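Local coordinates for protein mannan endo-1,4-beta-mannosidase (Bacillus subtilis, PDB 3CBW) that hydrolyses internal beta-1,4 linkages of mannan, galactomannan and glucomannan as a secreted glycoside hydrolase family 26 beta-mannanase that takes part in glucomannan breakdown, at residues 134-137 against 143-146; 205-210 against 220-225; 271-276 against 288-293. The protein carries 3 engineered substitutions. All blocks are in the same frame, centred on the assembly; numbering follows the deposited sequence.

Contact 1: residues 134-137 against 143-146. Engineered in segment 134-137: Lys136 (natural residue Asn). Engineered in segment 143-146: Val143 (natural residue Ala).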
loop_
_atom_site.group_PDB
_atom_site.type_symbol
_atom_site.label_atom_id
_atom_site.label_comp_id
_atom_site.label_asym_id
_atom_site.label_seq_id
_atom_site.Cartn_x
_atom_site.Cartn_y
_atom_site.Cartn_z
ATOM N N TYR A 134 6.977 0.580 -22.886
ATOM C CA TYR A 134 7.389 0.835 -21.506
ATOM C C TYR A 134 8.632 1.741 -21.473
ATOM O O TYR A 134 8.726 2.664 -20.657
ATOM C CB TYR A 134 7.667 -0.505 -20.838
ATOM C CG TYR A 134 7.450 -0.619 -19.342
ATOM C CD1 TYR A 134 6.504 -1.515 -18.845
ATOM C CD2 TYR A 134 8.238 0.081 -18.427
ATOM C CE1 TYR A 134 6.327 -1.699 -17.481
ATOM C CE2 TYR A 134 8.063 -0.096 -17.052
ATOM C CZ TYR A 134 7.102 -0.983 -16.592
ATOM O OH TYR A 134 6.948 -1.155 -15.236
ATOM N N LYS A 135 9.576 1.501 -22.382
ATOM C CA LYS A 135 10.766 2.355 -22.477
ATOM C C LYS A 135 10.398 3.801 -22.763
ATOM O O LYS A 135 11.031 4.715 -22.227
ATOM C CB LYS A 135 11.739 1.848 -23.546
ATOM C CG LYS A 135 12.512 0.613 -23.148
ATOM C CD LYS A 135 13.262 0.014 -24.336
ATOM C CE LYS A 135 14.272 -1.016 -23.870
ATOM N NZ LYS A 135 15.467 -0.370 -23.255
ATOM N N LYS A 136 9.397 4.020 -23.610
ATOM C CA LYS A 136 8.956 5.380 -23.919
ATOM C C LYS A 136 8.399 6.086 -22.685
ATOM O O LYS A 136 8.655 7.271 -22.472
ATOM C CB LYS A 136 7.921 5.380 -25.037
ATOM C CG LYS A 136 8.492 4.946 -26.381
ATOM C CD LYS A 136 7.427 4.943 -27.467
ATOM C CE LYS A 136 8.024 4.632 -28.838
ATOM N NZ LYS A 136 6.975 4.697 -29.885
ATOM N N ILE A 137 7.641 5.353 -21.871
ATOM C CA ILE A 137 7.068 5.896 -20.637
ATOM C C ILE A 137 8.157 6.413 -19.693
ATOM O O ILE A 137 7.959 7.405 -18.993
ATOM C CB ILE A 137 6.179 4.829 -19.937
ATOM C CG1 ILE A 137 4.950 4.524 -20.811
ATOM C CG2 ILE A 137 5.805 5.269 -18.500
ATOM C CD1 ILE A 137 4.086 3.343 -20.334
ATOM N N VAL A 143 5.790 11.577 -25.649
ATOM C CA VAL A 143 4.406 11.826 -25.246
ATOM C C VAL A 143 4.009 10.925 -24.064
ATOM O O VAL A 143 3.312 11.369 -23.152
ATOM C CB VAL A 143 3.395 11.709 -26.416
ATOM C CG1 VAL A 143 3.290 10.281 -26.940
ATOM C CG2 VAL A 143 2.025 12.241 -25.992
ATOM N N GLU A 144 4.492 9.681 -24.079
ATOM C CA GLU A 144 4.220 8.701 -23.021
ATOM C C GLU A 144 4.814 9.179 -21.686
ATOM O O GLU A 144 4.152 9.144 -20.641
ATOM C CB GLU A 144 4.796 7.337 -23.405
ATOM C CG GLU A 144 4.069 6.643 -24.571
ATOM C CD GLU A 144 4.574 7.045 -25.955
ATOM O OE1 GLU A 144 5.519 7.854 -26.054
ATOM O OE2 GLU A 144 4.018 6.522 -26.946
ATOM N N GLY A 145 6.069 9.625 -21.721
ATOM C CA GLY A 145 6.735 10.141 -20.530
ATOM C C GLY A 145 6.079 11.390 -19.983
ATOM O O GLY A 145 5.971 11.578 -18.767
ATOM N N LYS A 146 5.633 12.262 -20.879
ATOM C CA LYS A 146 4.936 13.466 -20.452
ATOM C C LYS A 146 3.602 13.145 -19.790
ATOM O O LYS A 146 3.235 13.783 -18.803
ATOM C CB LYS A 146 4.759 14.419 -21.637
ATOM C CG LYS A 146 6.070 15.056 -22.080
ATOM C CD LYS A 146 5.900 15.876 -23.334
ATOM C CE LYS A 146 7.242 16.372 -23.837
ATOM N NZ LYS A 146 7.027 17.255 -25.023
#
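The carbonyl O of Lys136 and the amide N of Gly145 share one partner: each is hydrogen-bonded to the hydroxyl OG1 of Thr142. That residue directly precedes helix 143-163, so its side chain ties the start of this helix to the last turn of helix 131-138. The backbones come close at Gly145, whose CA is 4.3 Å from Ile137 CA. Gly145 CA also makes a bent CA-H...O contact with Ile137 O (3.4 Å). Glu144 fills the rest of the contact. Its chain bends at chi2 (86°), which turns the carboxylate across the chain of Lys136, an engineered residue, at a slant. OE1 is 3.6 Å from Lys136 CB, and both carboxylate oxygens are 3.8 Å from Lys136 CD. The ammonium NZ stays 4.6 Å from OE2, too far for a salt bridge. Nearer the backbone, Glu144 CB packs on Ile137 CG1 at 3.8 Å. With an alanine at Glu144, the methylenes of Lys136 would probably lose their cover and its ammonium a nearby opposite charge. Close backbones and a shared hydroxyl thus join the two helices, while the lysine and glutamate are likely to add only a modest electrostatic attraction.

Contact 2: residues 205-210 against 220-225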
loop_
_atom_site.group_PDB
_atom_site.type_symbol
_atom_site.label_atom_id
_atom_site.label_comp_id
_atom_site.label_asym_id
_atom_site.label_seq_id
_atom_site.Cartn_x
_atom_site.Cartn_y
_atom_site.Cartn_z
ATOM N N LYS A 205 11.934 3.657 -9.428
ATOM C CA LYS A 205 12.922 4.668 -9.054
ATOM C C LYS A 205 12.577 6.039 -9.625
ATOM O O LYS A 205 12.819 7.049 -8.975
ATOM C CB LYS A 205 14.313 4.241 -9.482
ATOM C CG LYS A 205 14.830 3.034 -8.745
ATOM C CD LYS A 205 16.209 2.725 -9.257
ATOM C CE LYS A 205 16.666 1.350 -8.910
ATOM N NZ LYS A 205 17.943 1.098 -9.633
ATOM N N LYS A 206 11.998 6.076 -10.822
ATOM C CA LYS A 206 11.563 7.338 -11.421
ATOM C C LYS A 206 10.490 7.999 -10.553
ATOM O O LYS A 206 10.520 9.208 -10.301
ATOM C CB LYS A 206 11.032 7.066 -12.821
ATOM C CG LYS A 206 10.512 8.269 -13.571
ATOM C CD LYS A 206 10.189 7.861 -15.005
ATOM C CE LYS A 206 9.724 9.014 -15.828
ATOM N NZ LYS A 206 10.857 9.830 -16.355
ATOM N N ILE A 207 9.545 7.201 -10.070
ATOM C CA ILE A 207 8.527 7.745 -9.184
ATOM C C ILE A 207 9.145 8.158 -7.840
ATOM O O ILE A 207 8.812 9.217 -7.301
ATOM C CB ILE A 207 7.343 6.780 -9.006
ATOM C CG1 ILE A 207 6.627 6.590 -10.353
ATOM C CG2 ILE A 207 6.399 7.280 -7.902
ATOM C CD1 ILE A 207 5.410 5.691 -10.299
ATOM N N TYR A 208 10.034 7.328 -7.296
ATOM C CA TYR A 208 10.720 7.678 -6.049
ATOM C C TYR A 208 11.430 9.034 -6.196
ATOM O O TYR A 208 11.299 9.908 -5.333
ATOM C CB TYR A 208 11.708 6.580 -5.617
ATOM C CG TYR A 208 12.444 6.971 -4.355
ATOM C CD1 TYR A 208 11.942 6.648 -3.094
ATOM C CD2 TYR A 208 13.627 7.724 -4.420
ATOM C CE1 TYR A 208 12.608 7.035 -1.932
ATOM C CE2 TYR A 208 14.287 8.133 -3.260
ATOM C CZ TYR A 208 13.775 7.770 -2.023
ATOM O OH TYR A 208 14.415 8.164 -0.861
ATOM N N HIS A 209 12.172 9.214 -7.286
ATOM C CA HIS A 209 12.916 10.459 -7.486
ATOM C C HIS A 209 12.011 11.637 -7.763
ATOM O O HIS A 209 12.292 12.742 -7.290
ATOM C CB HIS A 209 13.965 10.292 -8.581
ATOM C CG HIS A 209 15.073 9.386 -8.176
ATOM N ND1 HIS A 209 15.542 8.364 -8.974
ATOM C CD2 HIS A 209 15.784 9.330 -7.028
ATOM C CE1 HIS A 209 16.507 7.726 -8.336
ATOM N NE2 HIS A 209 16.674 8.292 -7.154
ATOM N N TYR A 210 10.918 11.422 -8.483
ATOM C CA TYR A 210 9.983 12.505 -8.723
ATOM C C TYR A 210 9.405 12.986 -7.394
ATOM O O TYR A 210 9.370 14.186 -7.108
ATOM C CB TYR A 210 8.859 12.046 -9.652
ATOM C CG TYR A 210 8.012 13.181 -10.168
ATOM C CD1 TYR A 210 8.272 13.737 -11.418
ATOM C CD2 TYR A 210 6.956 13.705 -9.418
ATOM C CE1 TYR A 210 7.516 14.780 -11.918
ATOM C CE2 TYR A 210 6.179 14.767 -9.910
ATOM C CZ TYR A 210 6.478 15.297 -11.170
ATOM O OH TYR A 210 5.748 16.335 -11.710
ATOM N N LEU A 220 6.659 10.510 3.229
ATOM C CA LEU A 220 6.289 9.236 2.605
ATOM C C LEU A 220 7.114 8.070 3.115
ATOM O O LEU A 220 8.337 8.156 3.262
ATOM C CB LEU A 220 6.444 9.309 1.081
ATOM C CG LEU A 220 5.710 10.447 0.367
ATOM C CD1 LEU A 220 5.934 10.397 -1.130
ATOM C CD2 LEU A 220 4.209 10.408 0.692
ATOM N N ILE A 221 6.401 6.981 3.390
ATOM C CA ILE A 221 6.985 5.688 3.745
ATOM C C ILE A 221 6.674 4.784 2.561
ATOM O O ILE A 221 5.515 4.585 2.211
ATOM C CB ILE A 221 6.360 5.164 5.053
ATOM C CG1 ILE A 221 6.768 6.071 6.229
ATOM C CG2 ILE A 221 6.766 3.709 5.311
ATOM C CD1 ILE A 221 6.086 5.738 7.545
ATOM N N TRP A 222 7.720 4.274 1.922
ATOM C CA TRP A 222 7.617 3.617 0.624
ATOM C C TRP A 222 7.375 2.121 0.751
ATOM O O TRP A 222 8.155 1.415 1.415
ATOM C CB TRP A 222 8.892 3.903 -0.181
ATOM C CG TRP A 222 8.939 5.334 -0.601
ATOM C CD1 TRP A 222 9.306 6.402 0.166
ATOM C CD2 TRP A 222 8.530 5.859 -1.863
ATOM N NE1 TRP A 222 9.174 7.562 -0.556
ATOM C CE2 TRP A 222 8.700 7.258 -1.805
ATOM C CE3 TRP A 222 8.074 5.281 -3.054
ATOM C CZ2 TRP A 222 8.419 8.092 -2.889
ATOM C CZ3 TRP A 222 7.794 6.115 -4.132
ATOM C CH2 TRP A 222 7.949 7.503 -4.035
ATOM N N VAL A 223 6.306 1.638 0.111
ATOM C CA VAL A 223 5.865 0.243 0.272
ATOM C C VAL A 223 5.964 -0.505 -1.058
ATOM O O VAL A 223 5.415 -0.055 -2.064
ATOM C CB VAL A 223 4.422 0.181 0.828
ATOM C CG1 VAL A 223 3.975 -1.255 1.098
ATOM C CG2 VAL A 223 4.290 1.043 2.100
ATOM N N TYR A 224 6.644 -1.657 -1.045
ATOM C CA TYR A 224 6.830 -2.533 -2.218
ATOM C C TYR A 224 5.949 -3.749 -2.017
ATOM O O TYR A 224 6.150 -4.489 -1.046
ATOM C CB TYR A 224 8.304 -2.934 -2.271
ATOM C CG TYR A 224 8.649 -4.076 -3.205
ATOM C CD1 TYR A 224 8.740 -3.867 -4.588
ATOM C CD2 TYR A 224 8.920 -5.353 -2.709
ATOM C CE1 TYR A 224 9.061 -4.901 -5.452
ATOM C CE2 TYR A 224 9.237 -6.400 -3.585
ATOM C CZ TYR A 224 9.312 -6.156 -4.943
ATOM O OH TYR A 224 9.633 -7.166 -5.815
ATOM N N SER A 225 5.010 -3.978 -2.939
ATOM C CA SER A 225 3.937 -4.950 -2.701
ATOM C C SER A 225 3.644 -5.875 -3.888
ATOM O O SER A 225 2.658 -5.695 -4.608
ATOM C CB SER A 225 2.657 -4.241 -2.229
ATOM O OG SER A 225 2.229 -3.244 -3.143
#
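In the TIM barrel of this enzyme, Trp222 reaches out from strand 220-224 of the parallel sheet and meets Tyr208 and Ile207 of helix 194-214. The two rings form an edge-to-face pair. Tyr208 turns its edge to the indole, and its CD1 sits 3.5 Å above the indole plane, over the centre of the ring system. The next edge atom, Tyr208 CE1, is 3.7 Å from Trp222 NE1. The planes meet at 54°, so the stack is tilted rather than square. Tyr208 has CG anti to its own N (chi1 178°), which swings the phenol across the indole.

The helix and strand belong to a beta-alpha-beta crossover: strand 169-172, helix 194-214, then strand 220-224 parallel to the first. Trp222 fills the layer between sheet and helix. Phe171, on the neighbouring strand, makes another edge-to-face contact with it, and Met211 and Thr212 of the helix also touch it.

The six-membered ring of the indole runs in against the helix backbone. Its CH2 atom lies 3.4 Å from Tyr208 CA and 3.8 Å from the carbonyl O of Ile207. Ile207 adds its CG2 methyl, 4.2 Å from Trp222 CH2.

Contact 3: residues 271-276 against 288-293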
loop_
_atom_site.group_PDB
_atom_site.type_symbol
_atom_site.label_atom_id
_atom_site.label_comp_id
_atom_site.label_asym_id
_atom_site.label_seq_id
_atom_site.Cartn_x
_atom_site.Cartn_y
_atom_site.Cartn_z
ATOM N N PHE A 271 7.729 -6.179 7.211
ATOM C CA PHE A 271 6.830 -6.901 6.321
ATOM C C PHE A 271 5.368 -6.649 6.698
ATOM O O PHE A 271 5.028 -6.628 7.879
ATOM C CB PHE A 271 7.125 -8.412 6.410
ATOM C CG PHE A 271 6.145 -9.263 5.652
ATOM C CD1 PHE A 271 6.364 -9.583 4.320
ATOM C CD2 PHE A 271 4.968 -9.703 6.259
ATOM C CE1 PHE A 271 5.424 -10.330 3.623
ATOM C CE2 PHE A 271 4.027 -10.435 5.562
ATOM C CZ PHE A 271 4.255 -10.758 4.260
ATOM N N ALA A 272 4.514 -6.490 5.690
ATOM C CA ALA A 272 3.080 -6.324 5.917
ATOM C C ALA A 272 2.261 -7.088 4.898
ATOM O O ALA A 272 2.751 -7.413 3.812
ATOM C CB ALA A 272 2.714 -4.849 5.866
ATOM N N PHE A 273 1.027 -7.413 5.266
ATOM C CA PHE A 273 0.035 -7.859 4.289
ATOM C C PHE A 273 -0.667 -6.631 3.733
ATOM O O PHE A 273 -1.604 -6.091 4.326
ATOM C CB PHE A 273 -0.947 -8.861 4.907
ATOM C CG PHE A 273 -0.368 -10.244 5.004
ATOM C CD1 PHE A 273 -0.150 -10.984 3.845
ATOM C CD2 PHE A 273 0.036 -10.775 6.211
ATOM C CE1 PHE A 273 0.430 -12.240 3.892
ATOM C CE2 PHE A 273 0.607 -12.053 6.265
ATOM C CZ PHE A 273 0.812 -12.770 5.098
ATOM N N THR A 274 -0.122 -6.143 2.628
ATOM C CA THR A 274 -0.438 -4.825 2.112
ATOM C C THR A 274 -1.813 -4.742 1.452
ATOM O O THR A 274 -2.341 -3.646 1.294
ATOM C CB THR A 274 0.686 -4.359 1.184
ATOM O OG1 THR A 274 1.044 -5.429 0.307
ATOM C CG2 THR A 274 1.909 -3.975 2.000
ATOM N N GLU A 275 -2.371 -5.891 1.069
ATOM C CA GLU A 275 -3.793 -6.074 0.717
ATOM C C GLU A 275 -4.167 -7.466 1.144
ATOM O O GLU A 275 -3.364 -8.403 1.039
ATOM C CB GLU A 275 -4.062 -5.999 -0.777
ATOM C CG GLU A 275 -3.966 -4.640 -1.340
ATOM C CD GLU A 275 -4.583 -4.491 -2.740
ATOM O OE1 GLU A 275 -5.458 -5.276 -3.165
ATOM O OE2 GLU A 275 -4.180 -3.563 -3.430
ATOM N N VAL A 276 -5.381 -7.631 1.641
ATOM C CA VAL A 276 -5.886 -8.966 1.961
ATOM C C VAL A 276 -7.367 -9.038 1.650
ATOM O O VAL A 276 -8.099 -8.062 1.799
ATOM C CB VAL A 276 -5.606 -9.393 3.449
ATOM C CG1 VAL A 276 -6.164 -8.430 4.429
ATOM C CG2 VAL A 276 -6.175 -10.776 3.760
ATOM N N SER A 288 -10.680 -14.691 11.319
ATOM C CA SER A 288 -10.073 -15.211 12.552
ATOM C C SER A 288 -8.940 -16.188 12.246
ATOM O O SER A 288 -7.959 -16.258 12.987
ATOM C CB SER A 288 -11.113 -15.852 13.485
ATOM O OG SER A 288 -11.579 -17.088 12.985
ATOM N N LEU A 289 -9.070 -16.912 11.136
ATOM C CA LEU A 289 -8.018 -17.817 10.689
ATOM C C LEU A 289 -6.816 -17.059 10.143
ATOM O O LEU A 289 -5.687 -17.523 10.244
ATOM C CB LEU A 289 -8.551 -18.815 9.656
ATOM C CG LEU A 289 -9.632 -19.763 10.200
ATOM C CD1 LEU A 289 -10.285 -20.528 9.065
ATOM C CD2 LEU A 289 -9.055 -20.711 11.267
ATOM N N PHE A 290 -7.069 -15.897 9.549
ATOM C CA PHE A 290 -5.979 -15.056 9.031
ATOM C C PHE A 290 -5.088 -14.531 10.163
ATOM O O PHE A 290 -3.860 -14.615 10.083
ATOM C CB PHE A 290 -6.561 -13.912 8.198
ATOM C CG PHE A 290 -5.544 -12.899 7.747
ATOM C CD1 PHE A 290 -4.488 -13.267 6.907
ATOM C CD2 PHE A 290 -5.666 -11.563 8.123
ATOM C CE1 PHE A 290 -3.554 -12.319 6.472
ATOM C CE2 PHE A 290 -4.740 -10.619 7.698
ATOM C CZ PHE A 290 -3.689 -10.997 6.868
ATOM N N ILE A 291 -5.698 -14.020 11.229
ATOM C CA ILE A 291 -4.886 -13.579 12.364
ATOM C C ILE A 291 -4.169 -14.754 13.039
ATOM O O ILE A 291 -3.033 -14.608 13.484
ATOM C CB ILE A 291 -5.653 -12.668 13.383
ATOM C CG1 ILE A 291 -4.681 -11.989 14.356
ATOM C CG2 ILE A 291 -6.734 -13.436 14.126
ATOM C CD1 ILE A 291 -3.719 -11.011 13.723
ATOM N N ASN A 292 -4.812 -15.918 13.097
ATOM C CA ASN A 292 -4.138 -17.085 13.628
ATOM C C ASN A 292 -2.934 -17.479 12.773
ATOM O O ASN A 292 -1.880 -17.814 13.298
ATOM C CB ASN A 292 -5.092 -18.263 13.760
ATOM C CG ASN A 292 -4.419 -19.463 14.380
ATOM O OD1 ASN A 292 -4.003 -20.390 13.686
ATOM N ND2 ASN A 292 -4.244 -19.419 15.696
ATOM N N ALA A 293 -3.103 -17.451 11.453
ATOM C CA ALA A 293 -1.999 -17.730 10.528
ATOM C C ALA A 293 -0.852 -16.738 10.702
ATOM O O ALA A 293 0.320 -17.115 10.653
ATOM C CB ALA A 293 -2.484 -17.755 9.090
#
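Phe273 of strand 271-278 points at Phe290 of helix 287-297, and the two rings pack the barrel sheet against its outer helix. Both elements belong to a beta-alpha-beta unit of the TIM barrel, which strand 301-306 completes. Along Phe273, CB comes first: it lies in the plane of the Phe290 ring, at its edge, 4.0 Å from CZ. CG is 3.9 Å from the same CZ. CD2 makes the nearest approach, 3.8 Å from CZ. Further out, CE2 is 4.2 Å from Phe290 CE1. Phe290 CE1 thus stands over one face of Phe273, off toward the rim. This is an edge-to-face pair, with Phe290 giving the edge, and the planes are turned 69° to each other. The opposite face of Phe273 is covered by Phe271 CE2, so the ring is held between two aromatic neighbours. Tyr298 adds a further edge-to-face partner.

The chain turns a corner at Glu275, probably the catalytic nucleophile. Its carboxylate is fixed by a salt bridge to Arg172 and a hydrogen bond to Tyr251. Val276, the next residue, points back to the helix and joins Phe273 in holding Phe290. With chi1 at 57°, its CG2 is anti to the backbone N and both methyls face the Phe290 ring. CG1 touches Phe290 CE2 at 4.2 Å. CG2 makes a CH-pi contact over the middle of the Phe290 ring, 4.0 Å from the centroid and 13° off the normal.

Contacts 1 and 2 have centres about 18 Å apart and touch where Lys206 CE packs on Ile137 O at 4.0 Å. Lys206 NZ also hydrogen-bonds Leu138 O and Ser140 OG, just past segment 134-137. Contacts 2 and 3 share the barrel sheet. Their centres are about 23 Å apart, yet Val223 CG1 meets Thr274 CG2 at 3.5 Å. Contact 3 holds Glu275, the probable nucleophile, and the side chain of Val276 is about 6 Å from that of Tyr251, which probably binds substrate. In contact 2, the Ile207 side chain is about 10 Å from that of His175, which probably keeps the nucleophile in position, as in relatives. Contact 1 lies far out, its centre about 36 Å from that of contact 3.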